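Local coordinates for protein putative serine phosphatase (Pseudomonas aeruginosa, PDB 6K4E) that probably removes phosphate from phosphothreonine or phosphoserine in a partner protein as a magnesium-dependent PP2C-type phosphatase of the SiaABC pathway that controls biofilm formation, at residues F96-L107 and I131-R141; T169-W177 and F187-Y195. All coordinates share one frame; numbering follows the deposited sequence.

Both contacts involve the five-stranded antiparallel sheet in which strands 105-113 and 171-179 are neighbours, but they differ in depth and chemistry. Contact 1, its centre about 15 Å from the centre of the chain, packs helix 117-138 on one face of the sheet and ties the turn after it to the hairpin loop at Asp-104; its apolar part is buried, while its charged groups sit toward the surface. Contact 2, its centre about 8 Å from that of the chain, is almost wholly buried and is held by main-chain hydrogen bonds between adjacent strands, with apolar packing on the face turned to the second sheet. The two meet at Trp-177, whose CE3 lies 3.2 Å from Ser-140 O.

Contact 1. Residues F96-L107 and I131-R141; sequences FYVYREQADGYL and IDHAIEAVGSR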
# COMPACT_ATOMS: atom_id res chain seq x y z
N PHE B 96 3.35 -11.80 -0.90
CA PHE B 96 2.95 -11.80 0.51
C PHE B 96 1.98 -12.94 0.76
O PHE B 96 1.75 -13.76 -0.12
CB PHE B 96 2.45 -10.41 1.03
CG PHE B 96 1.05 -10.00 0.62
CD1 PHE B 96 0.78 -9.60 -0.68
CD2 PHE B 96 0.01 -10.01 1.54
CE1 PHE B 96 -0.51 -9.19 -1.05
CE2 PHE B 96 -1.29 -9.66 1.16
CZ PHE B 96 -1.54 -9.23 -0.12
N TYR B 97 1.51 -13.06 1.98
CA TYR B 97 0.62 -14.15 2.36
C TYR B 97 -0.34 -13.65 3.41
O TYR B 97 -0.08 -12.64 4.09
CB TYR B 97 1.41 -15.36 2.86
CG TYR B 97 2.50 -15.05 3.86
CD1 TYR B 97 3.75 -14.60 3.43
CD2 TYR B 97 2.33 -15.30 5.22
CE1 TYR B 97 4.78 -14.36 4.33
CE2 TYR B 97 3.36 -15.07 6.14
CZ TYR B 97 4.58 -14.59 5.68
OH TYR B 97 5.63 -14.37 6.53
N VAL B 98 -1.48 -14.32 3.47
CA VAL B 98 -2.56 -13.93 4.37
C VAL B 98 -2.91 -15.13 5.24
O VAL B 98 -2.60 -16.27 4.91
CB VAL B 98 -3.79 -13.38 3.58
CG1 VAL B 98 -3.46 -12.04 2.92
CG2 VAL B 98 -4.31 -14.38 2.54
N TYR B 99 -3.59 -14.87 6.33
CA TYR B 99 -4.06 -15.88 7.26
C TYR B 99 -5.10 -15.22 8.13
O TYR B 99 -4.90 -14.08 8.55
CB TYR B 99 -2.92 -16.39 8.16
CG TYR B 99 -3.41 -17.35 9.21
CD1 TYR B 99 -3.87 -18.62 8.87
CD2 TYR B 99 -3.38 -17.01 10.56
CE1 TYR B 99 -4.32 -19.51 9.84
CE2 TYR B 99 -3.83 -17.89 11.53
CZ TYR B 99 -4.30 -19.15 11.17
OH TYR B 99 -4.75 -20.04 12.09
N ARG B 100 -6.21 -15.91 8.37
CA ARG B 100 -7.31 -15.47 9.22
C ARG B 100 -7.91 -16.69 9.93
O ARG B 100 -8.60 -17.49 9.30
CB ARG B 100 -8.36 -14.73 8.37
CG ARG B 100 -9.58 -14.21 9.17
CD ARG B 100 -9.25 -13.03 10.08
NE ARG B 100 -8.87 -11.85 9.30
CZ ARG B 100 -9.68 -10.85 8.97
NH1 ARG B 100 -10.93 -10.83 9.42
NH2 ARG B 100 -9.26 -9.87 8.20
N GLU B 101 -7.66 -16.80 11.23
CA GLU B 101 -8.20 -17.88 12.05
C GLU B 101 -9.67 -17.63 12.41
O GLU B 101 -10.04 -16.54 12.81
CB GLU B 101 -7.39 -18.04 13.34
CG GLU B 101 -7.72 -19.33 14.09
CD GLU B 101 -7.63 -19.31 15.61
OE1 GLU B 101 -7.51 -18.21 16.20
OE2 GLU B 101 -7.71 -20.40 16.20
N GLN B 102 -10.48 -18.69 12.31
CA GLN B 102 -11.87 -18.68 12.74
C GLN B 102 -12.03 -19.79 13.77
O GLN B 102 -11.10 -20.57 13.97
CB GLN B 102 -12.83 -18.88 11.56
CG GLN B 102 -12.82 -17.74 10.55
CD GLN B 102 -13.38 -16.41 11.03
OE1 GLN B 102 -13.13 -15.38 10.42
NE2 GLN B 102 -14.16 -16.36 12.13
N ALA B 103 -13.17 -19.88 14.43
CA ALA B 103 -13.38 -20.95 15.42
C ALA B 103 -13.50 -22.34 14.76
O ALA B 103 -12.99 -23.33 15.29
CB ALA B 103 -14.64 -20.65 16.23
N ASP B 104 -14.14 -22.37 13.57
CA ASP B 104 -14.46 -23.56 12.79
C ASP B 104 -13.43 -23.95 11.71
O ASP B 104 -13.58 -24.99 11.10
CB ASP B 104 -15.86 -23.40 12.17
CG ASP B 104 -16.00 -22.26 11.18
OD1 ASP B 104 -15.43 -21.17 11.44
OD2 ASP B 104 -16.74 -22.43 10.18
N GLY B 105 -12.41 -23.11 11.52
CA GLY B 105 -11.36 -23.34 10.54
C GLY B 105 -10.53 -22.10 10.28
O GLY B 105 -10.50 -21.19 11.10
N TYR B 106 -9.85 -22.03 9.12
CA TYR B 106 -9.04 -20.85 8.84
C TYR B 106 -8.91 -20.56 7.38
O TYR B 106 -9.00 -21.47 6.53
CB TYR B 106 -7.63 -20.96 9.49
CG TYR B 106 -6.87 -22.21 9.14
CD1 TYR B 106 -5.99 -22.24 8.06
CD2 TYR B 106 -6.98 -23.36 9.92
CE1 TYR B 106 -5.27 -23.40 7.74
CE2 TYR B 106 -6.30 -24.53 9.60
CZ TYR B 106 -5.42 -24.54 8.53
OH TYR B 106 -4.74 -25.70 8.22
N LEU B 107 -8.61 -19.28 7.10
CA LEU B 107 -8.35 -18.80 5.76
C LEU B 107 -6.87 -18.63 5.65
O LEU B 107 -6.26 -18.04 6.52
CB LEU B 107 -9.07 -17.48 5.49
CG LEU B 107 -8.80 -16.84 4.12
CD1 LEU B 107 -9.54 -17.60 2.97
CD2 LEU B 107 -9.20 -15.42 4.14
N ILE B 131 -7.62 -7.22 0.54
CA ILE B 131 -7.99 -8.56 1.03
C ILE B 131 -8.79 -8.44 2.34
O ILE B 131 -9.81 -9.13 2.50
CB ILE B 131 -6.78 -9.55 1.08
CG1 ILE B 131 -6.53 -10.11 -0.33
CG2 ILE B 131 -7.00 -10.72 2.09
CD1 ILE B 131 -5.25 -10.84 -0.54
N ASP B 132 -8.39 -7.51 3.24
CA ASP B 132 -9.08 -7.22 4.50
C ASP B 132 -10.50 -6.75 4.24
O ASP B 132 -11.43 -7.23 4.89
CB ASP B 132 -8.31 -6.15 5.31
CG ASP B 132 -7.05 -6.69 5.96
OD1 ASP B 132 -6.51 -7.71 5.47
OD2 ASP B 132 -6.58 -6.08 6.93
N HIS B 133 -10.67 -5.82 3.27
CA HIS B 133 -11.99 -5.33 2.86
C HIS B 133 -12.86 -6.50 2.40
O HIS B 133 -13.97 -6.66 2.89
CB HIS B 133 -11.87 -4.28 1.73
CG HIS B 133 -13.16 -4.02 1.02
ND1 HIS B 133 -14.06 -3.06 1.47
CD2 HIS B 133 -13.70 -4.64 -0.06
CE1 HIS B 133 -15.09 -3.12 0.64
NE2 HIS B 133 -14.92 -4.06 -0.29
N ALA B 134 -12.34 -7.32 1.48
CA ALA B 134 -13.03 -8.48 0.91
C ALA B 134 -13.47 -9.48 1.99
O ALA B 134 -14.63 -9.88 1.98
CB ALA B 134 -12.16 -9.15 -0.14
N ILE B 135 -12.57 -9.82 2.96
CA ILE B 135 -12.87 -10.74 4.08
C ILE B 135 -14.04 -10.17 4.91
O ILE B 135 -14.93 -10.91 5.30
CB ILE B 135 -11.62 -11.08 4.95
CG1 ILE B 135 -10.56 -11.82 4.15
CG2 ILE B 135 -12.01 -11.88 6.23
CD1 ILE B 135 -9.15 -11.95 4.90
N GLU B 136 -14.04 -8.85 5.14
CA GLU B 136 -15.09 -8.15 5.87
C GLU B 136 -16.41 -8.12 5.06
O GLU B 136 -17.47 -8.32 5.63
CB GLU B 136 -14.61 -6.75 6.24
CG GLU B 136 -15.52 -5.97 7.19
CD GLU B 136 -14.92 -4.67 7.71
OE1 GLU B 136 -13.72 -4.68 8.09
OE2 GLU B 136 -15.64 -3.65 7.73
N ALA B 137 -16.33 -7.92 3.73
CA ALA B 137 -17.50 -7.86 2.85
C ALA B 137 -18.17 -9.23 2.61
O ALA B 137 -19.40 -9.28 2.54
CB ALA B 137 -17.13 -7.24 1.51
N VAL B 138 -17.39 -10.33 2.44
CA VAL B 138 -18.00 -11.63 2.12
C VAL B 138 -17.71 -12.78 3.12
O VAL B 138 -18.24 -13.88 2.95
CB VAL B 138 -17.67 -12.09 0.67
CG1 VAL B 138 -18.25 -11.13 -0.36
CG2 VAL B 138 -16.18 -12.31 0.45
N GLY B 139 -16.88 -12.52 4.13
CA GLY B 139 -16.49 -13.54 5.09
C GLY B 139 -15.20 -14.21 4.68
O GLY B 139 -14.69 -13.94 3.59
N SER B 140 -14.66 -15.08 5.53
CA SER B 140 -13.39 -15.73 5.28
C SER B 140 -13.52 -17.18 4.77
O SER B 140 -12.52 -17.86 4.55
CB SER B 140 -12.54 -15.67 6.54
OG SER B 140 -13.25 -16.26 7.62
N ARG B 141 -14.76 -17.61 4.50
CA ARG B 141 -15.10 -18.98 4.12
C ARG B 141 -15.34 -19.21 2.62
O ARG B 141 -15.47 -20.36 2.20
CB ARG B 141 -16.31 -19.44 4.95
CG ARG B 141 -16.02 -19.24 6.44
CD ARG B 141 -17.05 -19.80 7.40
NE ARG B 141 -16.57 -19.68 8.79
CZ ARG B 141 -16.70 -18.59 9.54
NH1 ARG B 141 -17.31 -17.50 9.05
NH2 ARG B 141 -16.23 -18.56 10.78
O HOH W 1 -11.55 -8.04 7.59
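Three apolar pairings fasten helix 131-138 to the hairpin of 96-107. Leu-107 and Ile-135 reach toward each other tip to tip, CD2 to CD1 at 3.6 Å, and Leu-107 CD1 packs on the turn after the helix, 3.4 Å from Ser-140 O. One turn earlier, Ile-131 divides its branches: CG2 rests 3.9 Å from Val-98 CG1, and CD1 approaches CZ of Phe-96. The strand 96-101 and helix axes, 11.0 Å apart, cross at a shallow -30°, the helix packed on one face of the sheet. This is the layered alpha/beta packing of the PP2C fold, in which helices flank a pair of antiparallel sheets; the same helix also packs on helix 143-157, through Ile-131 and Ala-134 on Thr-150.

Polar contacts take over toward the surface. Arg-100, its CG anti to the backbone N and its chain bent at chi2 and chi3, folds its guanidinium against the helix, and CG2 of Ile-135 sits over one face, toward the rim, nearest NH1 at 3.5 Å. NH2 of Arg-100 donates to a water that in turn donates to Asp-132 O. Asp-132 OD1 stays 4.4 Å from Arg-100 NH2, beyond a salt bridge, and is paired with Arg-128.

Beyond the helix, Gly-139 has positive phi and the chain turns back to the hairpin. Here Arg-141 grips Asp-104 side-on: NH2 to OD1 at 2.8 Å, nearly in the guanidinium plane, and NE to the syn lone pair of OD2 at 3.1 Å, less straight (137°). The two planes are 40° apart, a twisted version of the paired bridge.

Contact 2. Residues T169-W177 and F187-Y195; sequences TNMDAGLVW and FAGAKISLY
The ring of Phe-187 is turned edge-on to the neighbouring strand: CD1 lies 3.5 Å from Val-176 CG2, and CE1 is 3.8 Å from Gly-174 CA, both partners near the ring plane. With CG anti to the backbone N (chi1 163°), the ring extends along the sheet toward Gly-174, and Leu-194 CB covers one face over its centre. Leu-194 and Val-176 meet at about a right angle, CD1 to CG2.

Beneath these side chains, strands 171-177 and 187-190 run antiparallel (174°) as the two arms of a beta hairpin. Ala-173 with Ala-190 and Leu-175 with Ala-188 are hydrogen-bonded pairs, the straightest bond running from Leu-175 N to Ala-188 O (171°). Between them, Gly-174 and Gly-189 form a non-hydrogen-bonded pair with CA atoms only 4.2 Å apart, and Ile-192 CG2 fills the place beside Gly-174, 3.7 Å from its CA. After Ala-190 the chain leaves this sheet and enters the second sheet of the PP2C sandwich at 194-197.

At the other end, Asp-172, whose side chain lies about 4 Å from a magnesium ion, crosses Lys-191 obliquely. Its OD1 rests 3.3 Å from Lys-191 CB, while the salt bridge to NZ is long (4.0 Å).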
# COMPACT_ATOMS: atom_id res chain seq x y z
N THR B 169 -0.76 -4.07 -13.12
CA THR B 169 -1.44 -4.06 -11.82
C THR B 169 -2.13 -5.37 -11.47
O THR B 169 -2.85 -5.45 -10.47
CB THR B 169 -2.45 -2.89 -11.76
OG1 THR B 169 -3.47 -3.10 -12.74
CG2 THR B 169 -1.80 -1.53 -11.91
N ASN B 170 -1.95 -6.39 -12.32
CA ASN B 170 -2.52 -7.70 -12.11
C ASN B 170 -1.75 -8.48 -11.00
O ASN B 170 -0.63 -8.11 -10.63
CB ASN B 170 -2.59 -8.48 -13.42
CG ASN B 170 -1.27 -8.80 -14.08
OD1 ASN B 170 -0.25 -8.12 -13.89
ND2 ASN B 170 -1.26 -9.83 -14.90
N MET B 171 -2.41 -9.48 -10.42
CA MET B 171 -1.83 -10.28 -9.35
C MET B 171 -2.32 -11.70 -9.35
O MET B 171 -3.45 -11.97 -9.74
CB MET B 171 -2.01 -9.62 -7.98
CG MET B 171 -3.45 -9.54 -7.50
SD MET B 171 -3.67 -8.71 -5.91
CE MET B 171 -3.01 -7.15 -6.32
N ASP B 172 -1.44 -12.60 -8.94
CA ASP B 172 -1.75 -14.01 -8.78
C ASP B 172 -2.08 -14.19 -7.32
O ASP B 172 -1.54 -13.47 -6.50
CB ASP B 172 -0.53 -14.86 -9.13
CG ASP B 172 0.01 -14.66 -10.54
OD1 ASP B 172 -0.76 -14.16 -11.40
OD2 ASP B 172 1.17 -15.10 -10.80
N ALA B 173 -2.99 -15.11 -7.01
CA ALA B 173 -3.38 -15.45 -5.64
C ALA B 173 -3.97 -16.83 -5.55
O ALA B 173 -4.62 -17.29 -6.48
CB ALA B 173 -4.33 -14.42 -5.04
N GLY B 174 -3.68 -17.50 -4.45
CA GLY B 174 -4.22 -18.81 -4.13
C GLY B 174 -4.76 -18.67 -2.73
O GLY B 174 -4.00 -18.32 -1.83
N LEU B 175 -6.07 -18.84 -2.56
CA LEU B 175 -6.74 -18.71 -1.28
C LEU B 175 -7.44 -19.98 -0.91
O LEU B 175 -8.16 -20.53 -1.73
CB LEU B 175 -7.81 -17.61 -1.34
CG LEU B 175 -7.40 -16.21 -0.98
CD1 LEU B 175 -8.56 -15.33 -1.15
CD2 LEU B 175 -6.95 -16.13 0.48
N VAL B 176 -7.30 -20.40 0.34
CA VAL B 176 -7.90 -21.63 0.83
C VAL B 176 -8.70 -21.42 2.12
O VAL B 176 -8.16 -20.88 3.09
CB VAL B 176 -6.79 -22.70 1.03
CG1 VAL B 176 -7.33 -23.97 1.67
CG2 VAL B 176 -6.06 -23.03 -0.28
N TRP B 177 -9.94 -21.90 2.16
CA TRP B 177 -10.70 -21.93 3.40
C TRP B 177 -10.64 -23.40 3.89
O TRP B 177 -11.16 -24.29 3.22
CB TRP B 177 -12.17 -21.45 3.24
CG TRP B 177 -13.04 -21.87 4.38
CD1 TRP B 177 -13.99 -22.85 4.35
CD2 TRP B 177 -12.97 -21.43 5.75
NE1 TRP B 177 -14.56 -22.99 5.60
CE2 TRP B 177 -13.93 -22.16 6.48
CE3 TRP B 177 -12.23 -20.43 6.41
CZ2 TRP B 177 -14.12 -21.98 7.85
CZ3 TRP B 177 -12.45 -20.23 7.76
CH2 TRP B 177 -13.37 -21.01 8.47
N PHE B 187 -10.83 -24.13 -2.25
CA PHE B 187 -9.70 -23.42 -2.85
C PHE B 187 -10.12 -22.64 -4.08
O PHE B 187 -10.89 -23.14 -4.90
CB PHE B 187 -8.54 -24.41 -3.21
CG PHE B 187 -7.51 -23.84 -4.18
CD1 PHE B 187 -6.62 -22.84 -3.78
CD2 PHE B 187 -7.48 -24.25 -5.50
CE1 PHE B 187 -5.73 -22.27 -4.69
CE2 PHE B 187 -6.57 -23.69 -6.40
CZ PHE B 187 -5.70 -22.73 -5.99
N ALA B 188 -9.60 -21.44 -4.24
CA ALA B 188 -9.81 -20.63 -5.45
C ALA B 188 -8.52 -19.91 -5.74
O ALA B 188 -7.93 -19.34 -4.84
CB ALA B 188 -10.96 -19.65 -5.28
N GLY B 189 -8.07 -19.98 -6.99
CA GLY B 189 -6.81 -19.37 -7.39
C GLY B 189 -6.79 -18.70 -8.75
O GLY B 189 -7.52 -19.11 -9.65
N ALA B 190 -5.99 -17.64 -8.87
CA ALA B 190 -5.73 -16.92 -10.12
C ALA B 190 -4.23 -17.09 -10.37
O ALA B 190 -3.43 -16.46 -9.68
CB ALA B 190 -6.09 -15.45 -9.96
N LYS B 191 -3.86 -18.06 -11.22
CA LYS B 191 -2.49 -18.39 -11.63
C LYS B 191 -1.64 -18.95 -10.49
O LYS B 191 -0.41 -18.89 -10.55
CB LYS B 191 -1.81 -17.19 -12.33
CG LYS B 191 -2.37 -16.91 -13.74
CD LYS B 191 -1.75 -15.70 -14.42
CE LYS B 191 -0.31 -15.87 -14.82
NZ LYS B 191 0.29 -14.56 -15.21
N ILE B 192 -2.31 -19.51 -9.45
CA ILE B 192 -1.67 -20.15 -8.29
C ILE B 192 -2.41 -21.44 -8.00
O ILE B 192 -3.64 -21.47 -8.05
CB ILE B 192 -1.43 -19.23 -7.04
CG1 ILE B 192 -0.22 -18.29 -7.33
CG2 ILE B 192 -1.16 -20.08 -5.73
CD1 ILE B 192 0.18 -17.39 -6.32
N SER B 193 -1.65 -22.51 -7.77
CA SER B 193 -2.17 -23.85 -7.51
C SER B 193 -2.07 -24.21 -6.06
O SER B 193 -1.19 -23.71 -5.34
CB SER B 193 -1.37 -24.89 -8.30
OG SER B 193 -1.33 -24.60 -9.69
N LEU B 194 -2.94 -25.12 -5.63
CA LEU B 194 -2.84 -25.72 -4.32
C LEU B 194 -2.31 -27.14 -4.54
O LEU B 194 -2.89 -27.92 -5.28
CB LEU B 194 -4.18 -25.74 -3.57
CG LEU B 194 -4.18 -26.49 -2.22
CD1 LEU B 194 -3.46 -25.72 -1.15
CD2 LEU B 194 -5.55 -26.75 -1.77
N TYR B 195 -1.15 -27.46 -3.94
CA TYR B 195 -0.56 -28.76 -4.01
C TYR B 195 -0.92 -29.46 -2.69
O TYR B 195 -0.99 -28.81 -1.65
CB TYR B 195 0.95 -28.61 -4.13
CG TYR B 195 1.45 -28.40 -5.54
CD1 TYR B 195 1.71 -29.48 -6.38
CD2 TYR B 195 1.72 -27.12 -6.03
CE1 TYR B 195 2.18 -29.29 -7.68
CE2 TYR B 195 2.19 -26.92 -7.32
CZ TYR B 195 2.42 -28.01 -8.15
OH TYR B 195 2.94 -27.86 -9.41